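Local coordinates for uncharacterized protein (PDB 2B4W) that is of unknown function but is built as a five-bladed beta-propeller, and belongs to a family placed in the beta-fructosidase clan, consistent with a carbohydrate-related role, at residues A[12-17]-A[289-294]; A[223-228]-A[244-249]. One frame throughout, in Å; residues are numbered along the deposited sequence.

Contact 1 (A[12-17]-A[289-294]); sequences KRVYES and GRITID
R13 reaches D294 where the strand from the N-terminal region, 16-23, adds antiparallel to edge strand 287-293 of the last blade, closing the ring in the Velcro manner of propellers. A bend at chi3 (-58°) turns R13 NE, and NH1 then points an almost straight N-H (179°) at D294 OD2, 3.0 Å away; the oxygen lies in the guanidinium plane, but NH1 stands above the carboxylate plane. V14 lays CG1 against I291 CB (3.8 Å). Y15 binds twice: its N gives a hydrogen bond to T292 O (2.9 Å), and its OH donates to the syn side of D294 OD1 at 2.6 Å, the ring and carboxylate planes 89° apart. D294 is thus gripped at both oxygens. E16 O accepts from T292 N (3.0 Å), while its extended side chain passes T292 OG1 and its OE1 alone takes both R290 NH1 at 2.9 Å and, by a longer, more bent bond, NH2 at 3.3 Å; a water bridges OE1 and NH2. R290 is also held by D69 at NE and D278 at NH1, and D278 accepts T292 OG1 as well. At S17, OG bonds to C249 O and touches I291 CG2 at 3.8 Å.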
ATOM      1  N   LYS A  12     -18.291   8.585   9.550  1.00 28.89           N
ATOM      2  CA  LYS A  12     -16.854   8.327   9.722  1.00 30.83           C
ATOM      3  C   LYS A  12     -16.336   8.675  11.106  1.00 31.91           C
ATOM      4  O   LYS A  12     -16.813   9.532  11.847  1.00 26.79           O
ATOM      5  CB  LYS A  12     -16.084   9.032   8.612  1.00 31.60           C
ATOM      6  CG  LYS A  12     -16.234  10.533   8.576  1.00 33.79           C
ATOM      7  CD  LYS A  12     -15.562  11.126   7.335  1.00 38.14           C
ATOM      8  CE  LYS A  12     -15.981  12.583   7.171  1.00 39.27           C
ATOM      9  NZ  LYS A  12     -14.966  13.372   6.412  1.00 63.51           N
ATOM     10  N   ARG A  13     -15.300   7.931  11.511  1.00 23.94           N
ATOM     11  CA  ARG A  13     -14.785   8.026  12.878  1.00 17.68           C
ATOM     12  C   ARG A  13     -13.267   8.141  12.860  1.00 21.71           C
ATOM     13  O   ARG A  13     -12.511   7.173  12.812  1.00 18.17           O
ATOM     14  CB  ARG A  13     -15.274   6.826  13.688  1.00 22.37           C
ATOM     15  CG  ARG A  13     -15.201   6.953  15.188  1.00 27.61           C
ATOM     16  CD  ARG A  13     -15.458   5.683  15.969  1.00 26.16           C
ATOM     17  NE  ARG A  13     -16.726   5.053  15.741  1.00 27.09           N
ATOM     18  CZ  ARG A  13     -17.037   3.837  15.335  1.00 31.68           C
ATOM     19  NH1 ARG A  13     -16.119   2.927  15.046  1.00 31.61           N
ATOM     20  NH2 ARG A  13     -18.320   3.508  15.208  1.00 37.44           N
ATOM     21  N   VAL A  14     -12.822   9.389  12.854  1.00 20.59           N
ATOM     22  CA  VAL A  14     -11.467   9.844  12.681  1.00 26.51           C
ATOM     23  C   VAL A  14     -11.007  10.635  13.901  1.00 27.44           C
ATOM     24  O   VAL A  14     -11.696  11.579  14.256  1.00 20.70           O
ATOM     25  CB  VAL A  14     -11.327  10.767  11.450  1.00 29.77           C
ATOM     26  CG1 VAL A  14      -9.866  11.042  11.110  1.00 30.90           C
ATOM     27  CG2 VAL A  14     -12.058  10.155  10.272  1.00 18.89           C
ATOM     28  N   TYR A  15      -9.875  10.254  14.473  1.00 22.69           N
ATOM     29  CA  TYR A  15      -9.401  10.836  15.714  1.00 21.61           C
ATOM     30  C   TYR A  15      -8.325  11.874  15.513  1.00 18.24           C
ATOM     31  O   TYR A  15      -8.057  12.690  16.386  1.00 20.39           O
ATOM     32  CB  TYR A  15      -8.827   9.733  16.603  1.00 24.49           C
ATOM     33  CG  TYR A  15      -9.833   8.680  16.965  1.00 25.72           C
ATOM     34  CD1 TYR A  15     -10.135   7.669  16.062  1.00 24.11           C
ATOM     35  CD2 TYR A  15     -10.480   8.693  18.191  1.00 22.69           C
ATOM     36  CE1 TYR A  15     -11.059   6.706  16.387  1.00 22.23           C
ATOM     37  CE2 TYR A  15     -11.405   7.718  18.518  1.00 18.55           C
ATOM     38  CZ  TYR A  15     -11.692   6.715  17.611  1.00 26.06           C
ATOM     39  OH  TYR A  15     -12.615   5.728  17.902  1.00 24.29           O
ATOM     40  N   GLU A  16      -7.665  11.812  14.367  1.00 27.98           N
ATOM     41  CA  GLU A  16      -6.566  12.688  13.993  1.00 21.19           C
ATOM     42  C   GLU A  16      -6.505  12.669  12.458  1.00 26.30           C
ATOM     43  O   GLU A  16      -6.839  11.632  11.881  1.00 25.75           O
ATOM     44  CB  GLU A  16      -5.192  12.300  14.521  1.00 24.43           C
ATOM     45  CG  GLU A  16      -5.064  11.811  15.938  1.00 23.05           C
ATOM     46  CD  GLU A  16      -3.683  11.453  16.416  1.00 21.58           C
ATOM     47  OE1 GLU A  16      -2.680  11.691  15.702  1.00 26.50           O
ATOM     48  OE2 GLU A  16      -3.628  10.915  17.537  1.00 22.74           O
ATOM     49  N   SER A  17      -6.088  13.772  11.870  1.00 25.30           N
ATOM     50  CA  SER A  17      -6.086  13.958  10.415  1.00 26.46           C
ATOM     51  C   SER A  17      -5.046  15.000  10.039  1.00 22.80           C
ATOM     52  O   SER A  17      -5.115  16.174  10.416  1.00 21.20           O
ATOM     53  CB  SER A  17      -7.496  14.317   9.956  1.00 27.84           C
ATOM     54  OG  SER A  17      -7.575  14.598   8.583  1.00 28.54           O
ATOM     55  N   GLY A 289      -1.319  11.380   3.218  1.00 19.83           N
ATOM     56  CA  GLY A 289      -2.004  11.707   4.446  1.00 23.97           C
ATOM     57  C   GLY A 289      -1.893  10.600   5.484  1.00 29.92           C
ATOM     58  O   GLY A 289      -1.564   9.443   5.201  1.00 20.91           O
ATOM     59  N   ARG A 290      -2.183  10.979   6.724  1.00 22.23           N
ATOM     60  CA  ARG A 290      -2.339  10.071   7.844  1.00 20.24           C
ATOM     61  C   ARG A 290      -3.593  10.444   8.646  1.00 27.86           C
ATOM     62  O   ARG A 290      -3.740  11.604   9.046  1.00 21.27           O
ATOM     63  CB  ARG A 290      -1.107  10.106   8.751  1.00 16.47           C
ATOM     64  CG  ARG A 290      -1.298   9.368  10.067  1.00 20.83           C
ATOM     65  CD  ARG A 290      -0.150   9.529  11.013  1.00 14.31           C
ATOM     66  NE  ARG A 290      -0.042  10.801  11.701  1.00 21.64           N
ATOM     67  CZ  ARG A 290      -0.816  11.223  12.698  1.00 21.30           C
ATOM     68  NH1 ARG A 290      -1.815  10.518  13.191  1.00 22.34           N
ATOM     69  NH2 ARG A 290      -0.615  12.418  13.254  1.00 24.83           N
ATOM     70  N   ILE A 291      -4.454   9.459   8.869  1.00 22.43           N
ATOM     71  CA  ILE A 291      -5.596   9.574   9.756  1.00 23.51           C
ATOM     72  C   ILE A 291      -5.488   8.438  10.787  1.00 24.78           C
ATOM     73  O   ILE A 291      -5.004   7.361  10.416  1.00 22.92           O
ATOM     74  CB  ILE A 291      -6.984   9.494   9.090  1.00 17.76           C
ATOM     75  CG1 ILE A 291      -7.215   8.230   8.276  1.00 14.30           C
ATOM     76  CG2 ILE A 291      -7.231  10.793   8.307  1.00 17.77           C
ATOM     77  CD1 ILE A 291      -8.571   8.035   7.607  1.00 17.40           C
ATOM     78  N   THR A 292      -5.931   8.745  11.993  1.00 19.95           N
ATOM     79  CA  THR A 292      -5.982   7.794  13.114  1.00 18.95           C
ATOM     80  C   THR A 292      -7.429   7.328  13.218  1.00 21.66           C
ATOM     81  O   THR A 292      -8.338   8.141  13.328  1.00 21.49           O
ATOM     82  CB  THR A 292      -5.458   8.433  14.404  1.00 23.70           C
ATOM     83  OG1 THR A 292      -4.110   8.895  14.203  1.00 23.89           O
ATOM     84  CG2 THR A 292      -5.414   7.427  15.539  1.00 24.61           C
ATOM     85  N   ILE A 293      -7.609   6.020  13.155  1.00 18.70           N
ATOM     86  CA  ILE A 293      -8.843   5.295  13.057  1.00 18.14           C
ATOM     87  C   ILE A 293      -8.828   4.056  13.958  1.00 19.20           C
ATOM     88  O   ILE A 293      -7.782   3.637  14.438  1.00 18.31           O
ATOM     89  CB  ILE A 293      -9.088   4.888  11.596  1.00 22.87           C
ATOM     90  CG1 ILE A 293      -8.018   3.997  10.979  1.00 19.00           C
ATOM     91  CG2 ILE A 293      -9.252   6.127  10.720  1.00 20.79           C
ATOM     92  CD1 ILE A 293      -8.502   3.204   9.784  1.00 17.86           C
ATOM     93  N   ASP A 294      -9.980   3.483  14.210  1.00 17.88           N
ATOM     94  CA  ASP A 294     -10.122   2.254  14.966  1.00 19.03           C
ATOM     95  C   ASP A 294      -9.469   1.095  14.202  1.00 25.92           C
ATOM     96  O   ASP A 294      -9.429   1.119  12.968  1.00 20.97           O
ATOM     97  CB  ASP A 294     -11.589   1.916  15.195  1.00 23.42           C
ATOM     98  CG  ASP A 294     -12.340   3.031  15.897  1.00 45.10           C
ATOM     99  OD1 ASP A 294     -12.012   3.312  17.067  1.00 29.44           O
ATOM    100  OD2 ASP A 294     -13.241   3.625  15.269  1.00 72.02           O
TER
HETATM  101  O   HOH W   1      -1.409  14.329  15.077  1.00 24.04           O

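Contact 2 (A[223-228]-A[244-249]); sequences VYVNYA and IGTKSC
N226 uses both backbone polar atoms, on two successive residues. Its N donates to G245 O over 2.7 Å, and its O accepts from I244 N, not from G245, over 2.9 Å along a nearly straight N-H (174°); both donors stand above the plane of the carbonyl they meet. The N226 side chain folds over the other strand: OD1 rests 3.3 Å from the bare CA of G245, and CB meets I244 CG1 at 3.7 Å. That CG1 sits between its own backbone N and carbonyl carbon (chi1 61°), which lets it lie over N226. Further along, I244 CD1 reaches A228 CB (3.9 Å). On the other side of N226, V225 CB lies 3.3 Å from G245 O, and V225 CG1 runs beside T246 CG2, 3.9 Å apart, the two side chains pointing the same way.

With I244 and G245 both facing N226, the pairing is a classic beta bulge, placed at the end of the hairpin of strands 223-231 and 238-245, where strand 238-245 forms one edge of a propeller blade. Past it the chain leaves the sheet in a 3-10 turn: C249 N bonds back to T246 O, and T246 N donates to C249 SG at 3.5 Å. A water links Y224 O and K247 N.

Farther out, the buried carboxamide of N226 is held at both ends, ND2 by S281 OG and OD1 by Y250 OH. T246 OG1 is bonded to E9 of helix 3-11, whose F8 packs on T246 and C249. In the adjacent strand 203-211, I206 touches both A228 and I244.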
ATOM      1  N   VAL A 223     -13.470   7.593  -8.252  1.00 34.34           N
ATOM      2  CA  VAL A 223     -13.566   7.482  -6.813  1.00 33.10           C
ATOM      3  C   VAL A 223     -12.644   6.378  -6.286  1.00 34.38           C
ATOM      4  O   VAL A 223     -12.846   5.243  -6.720  1.00 30.28           O
ATOM      5  CB  VAL A 223     -14.988   7.141  -6.329  1.00 35.55           C
ATOM      6  CG1 VAL A 223     -14.951   6.851  -4.829  1.00 44.55           C
ATOM      7  CG2 VAL A 223     -15.986   8.244  -6.623  1.00 32.17           C
ATOM      8  N   TYR A 224     -11.713   6.744  -5.411  1.00 28.52           N
ATOM      9  CA  TYR A 224     -10.830   5.790  -4.739  1.00 24.82           C
ATOM     10  C   TYR A 224     -11.012   5.968  -3.231  1.00 20.43           C
ATOM     11  O   TYR A 224     -10.774   7.047  -2.671  1.00 26.55           O
ATOM     12  CB  TYR A 224      -9.367   5.951  -5.135  1.00 30.27           C
ATOM     13  CG  TYR A 224      -8.918   5.398  -6.463  1.00 31.96           C
ATOM     14  CD1 TYR A 224      -9.536   5.771  -7.657  1.00 32.63           C
ATOM     15  CD2 TYR A 224      -7.861   4.501  -6.549  1.00 32.42           C
ATOM     16  CE1 TYR A 224      -9.120   5.262  -8.876  1.00 38.50           C
ATOM     17  CE2 TYR A 224      -7.433   3.986  -7.763  1.00 32.43           C
ATOM     18  CZ  TYR A 224      -8.071   4.370  -8.929  1.00 42.31           C
ATOM     19  OH  TYR A 224      -7.657   3.865 -10.143  1.00 41.57           O
ATOM     20  N   VAL A 225     -11.450   4.905  -2.550  1.00 22.02           N
ATOM     21  CA  VAL A 225     -11.521   4.980  -1.097  1.00 26.87           C
ATOM     22  C   VAL A 225     -10.592   3.964  -0.445  1.00 22.03           C
ATOM     23  O   VAL A 225     -10.134   2.994  -1.018  1.00 25.25           O
ATOM     24  CB  VAL A 225     -12.934   4.762  -0.532  1.00 28.33           C
ATOM     25  CG1 VAL A 225     -13.965   5.468  -1.396  1.00 25.18           C
ATOM     26  CG2 VAL A 225     -13.226   3.277  -0.420  1.00 23.43           C
ATOM     27  N   ASN A 226     -10.287   4.220   0.829  1.00 24.03           N
ATOM     28  CA  ASN A 226      -9.413   3.303   1.547  1.00 19.68           C
ATOM     29  C   ASN A 226     -10.287   2.137   1.999  1.00 23.88           C
ATOM     30  O   ASN A 226     -11.372   2.390   2.535  1.00 22.58           O
ATOM     31  CB  ASN A 226      -8.765   3.960   2.742  1.00 21.35           C
ATOM     32  CG  ASN A 226      -7.889   5.153   2.504  1.00 15.38           C
ATOM     33  OD1 ASN A 226      -7.983   6.138   3.242  1.00 18.03           O
ATOM     34  ND2 ASN A 226      -6.999   5.126   1.533  1.00 22.80           N
ATOM     35  N   TYR A 227      -9.824   0.924   1.779  1.00 23.14           N
ATOM     36  CA  TYR A 227     -10.620  -0.280   1.968  1.00 18.75           C
ATOM     37  C   TYR A 227      -9.931  -1.355   2.783  1.00 20.07           C
ATOM     38  O   TYR A 227      -8.727  -1.581   2.687  1.00 23.92           O
ATOM     39  CB  TYR A 227     -10.961  -0.816   0.570  1.00 20.82           C
ATOM     40  CG  TYR A 227     -12.174  -1.690   0.453  1.00 31.73           C
ATOM     41  CD1 TYR A 227     -13.458  -1.168   0.536  1.00 30.24           C
ATOM     42  CD2 TYR A 227     -12.037  -3.054   0.245  1.00 33.69           C
ATOM     43  CE1 TYR A 227     -14.551  -2.001   0.419  1.00 32.95           C
ATOM     44  CE2 TYR A 227     -13.119  -3.890   0.130  1.00 31.24           C
ATOM     45  CZ  TYR A 227     -14.382  -3.343   0.220  1.00 32.82           C
ATOM     46  OH  TYR A 227     -15.468  -4.175   0.102  1.00 42.78           O
ATOM     47  N   ALA A 228     -10.682  -2.062   3.637  1.00 26.22           N
ATOM     48  CA  ALA A 228     -10.105  -3.175   4.391  1.00 16.40           C
ATOM     49  C   ALA A 228     -10.993  -4.400   4.247  1.00 19.99           C
ATOM     50  O   ALA A 228     -12.205  -4.255   4.082  1.00 37.29           O
ATOM     51  CB  ALA A 228      -9.941  -2.858   5.871  1.00 17.12           C
ATOM     52  N   ILE A 244     -12.608   2.440   5.168  1.00 28.65           N
ATOM     53  CA  ILE A 244     -11.900   2.950   6.363  1.00 30.49           C
ATOM     54  C   ILE A 244     -11.402   4.373   6.221  1.00 14.17           C
ATOM     55  O   ILE A 244     -11.048   5.043   7.197  1.00 17.07           O
ATOM     56  CB  ILE A 244     -10.731   2.011   6.739  1.00 26.79           C
ATOM     57  CG1 ILE A 244      -9.658   1.853   5.669  1.00 27.53           C
ATOM     58  CG2 ILE A 244     -11.301   0.657   7.164  1.00 18.84           C
ATOM     59  CD1 ILE A 244      -8.595   0.830   6.052  1.00 26.21           C
ATOM     60  N   GLY A 245     -11.396   4.904   5.005  1.00 22.44           N
ATOM     61  CA  GLY A 245     -10.996   6.228   4.652  1.00 17.54           C
ATOM     62  C   GLY A 245     -11.465   6.678   3.287  1.00 20.53           C
ATOM     63  O   GLY A 245     -11.676   5.928   2.345  1.00 28.24           O
ATOM     64  N   THR A 246     -11.603   7.988   3.185  1.00 27.56           N
ATOM     65  CA  THR A 246     -11.844   8.730   1.968  1.00 21.53           C
ATOM     66  C   THR A 246     -11.084  10.051   2.056  1.00 19.66           C
ATOM     67  O   THR A 246     -10.492  10.382   3.089  1.00 30.94           O
ATOM     68  CB  THR A 246     -13.331   9.056   1.752  1.00 25.49           C
ATOM     69  OG1 THR A 246     -13.746   9.806   2.903  1.00 24.98           O
ATOM     70  CG2 THR A 246     -14.229   7.833   1.721  1.00 25.36           C
ATOM     71  N   LYS A 247     -11.144  10.784   0.966  1.00 29.73           N
ATOM     72  CA  LYS A 247     -10.563  12.097   0.720  1.00 28.49           C
ATOM     73  C   LYS A 247     -10.931  13.100   1.807  1.00 27.69           C
ATOM     74  O   LYS A 247     -10.106  13.879   2.278  1.00 27.54           O
ATOM     75  CB  LYS A 247     -11.043  12.662  -0.629  1.00 33.48           C
ATOM     76  CG  LYS A 247     -10.133  13.420  -1.528  1.00 40.24           C
ATOM     77  CD  LYS A 247      -8.986  14.155  -0.892  1.00 35.90           C
ATOM     78  CE  LYS A 247      -8.408  15.177  -1.877  1.00 18.74           C
ATOM     79  NZ  LYS A 247      -8.638  16.540  -1.327  1.00 26.27           N
ATOM     80  N   SER A 248     -12.213  13.100   2.197  1.00 27.46           N
ATOM     81  CA  SER A 248     -12.666  14.070   3.182  1.00 26.94           C
ATOM     82  C   SER A 248     -12.171  13.777   4.589  1.00 32.90           C
ATOM     83  O   SER A 248     -12.411  14.592   5.491  1.00 38.92           O
ATOM     84  CB  SER A 248     -14.197  14.079   3.246  1.00 26.14           C
ATOM     85  OG  SER A 248     -14.605  12.750   3.544  1.00 32.86           O
ATOM     86  N   CYS A 249     -11.523  12.639   4.789  1.00 28.19           N
ATOM     87  CA  CYS A 249     -10.982  12.250   6.081  1.00 29.23           C
ATOM     88  C   CYS A 249      -9.668  12.936   6.430  1.00 19.48           C
ATOM     89  O   CYS A 249      -9.290  13.024   7.598  1.00 23.28           O
ATOM     90  CB  CYS A 249     -10.682  10.743   6.081  1.00 24.75           C
ATOM     91  SG  CYS A 249     -12.156   9.739   6.159  1.00 25.78           S
TER
HETATM   92  O   HOH W   2     -12.028   8.987  -1.554  1.00 28.20           O

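Contact 2 is nested along the chain inside the long loop that contact 1 closes, and their centres lie about 11 Å apart on the same side of the chain's centre. They belong to neighbouring blades: 223-228 and the strand end 244-245 to the sheet that holds strands 188-198 and 203-211, with 246-249 leaving it, and 289-294 to the next one, which 12-17 enters as the ring is completed. The chain leaving contact 2 runs up against contact 1, where C249 O packs on I291 CG2, while K12 lies near S248 and C249. Helix 3-11, just ahead of 12-17, packs on contact 2, so the N-terminal region joins both blades.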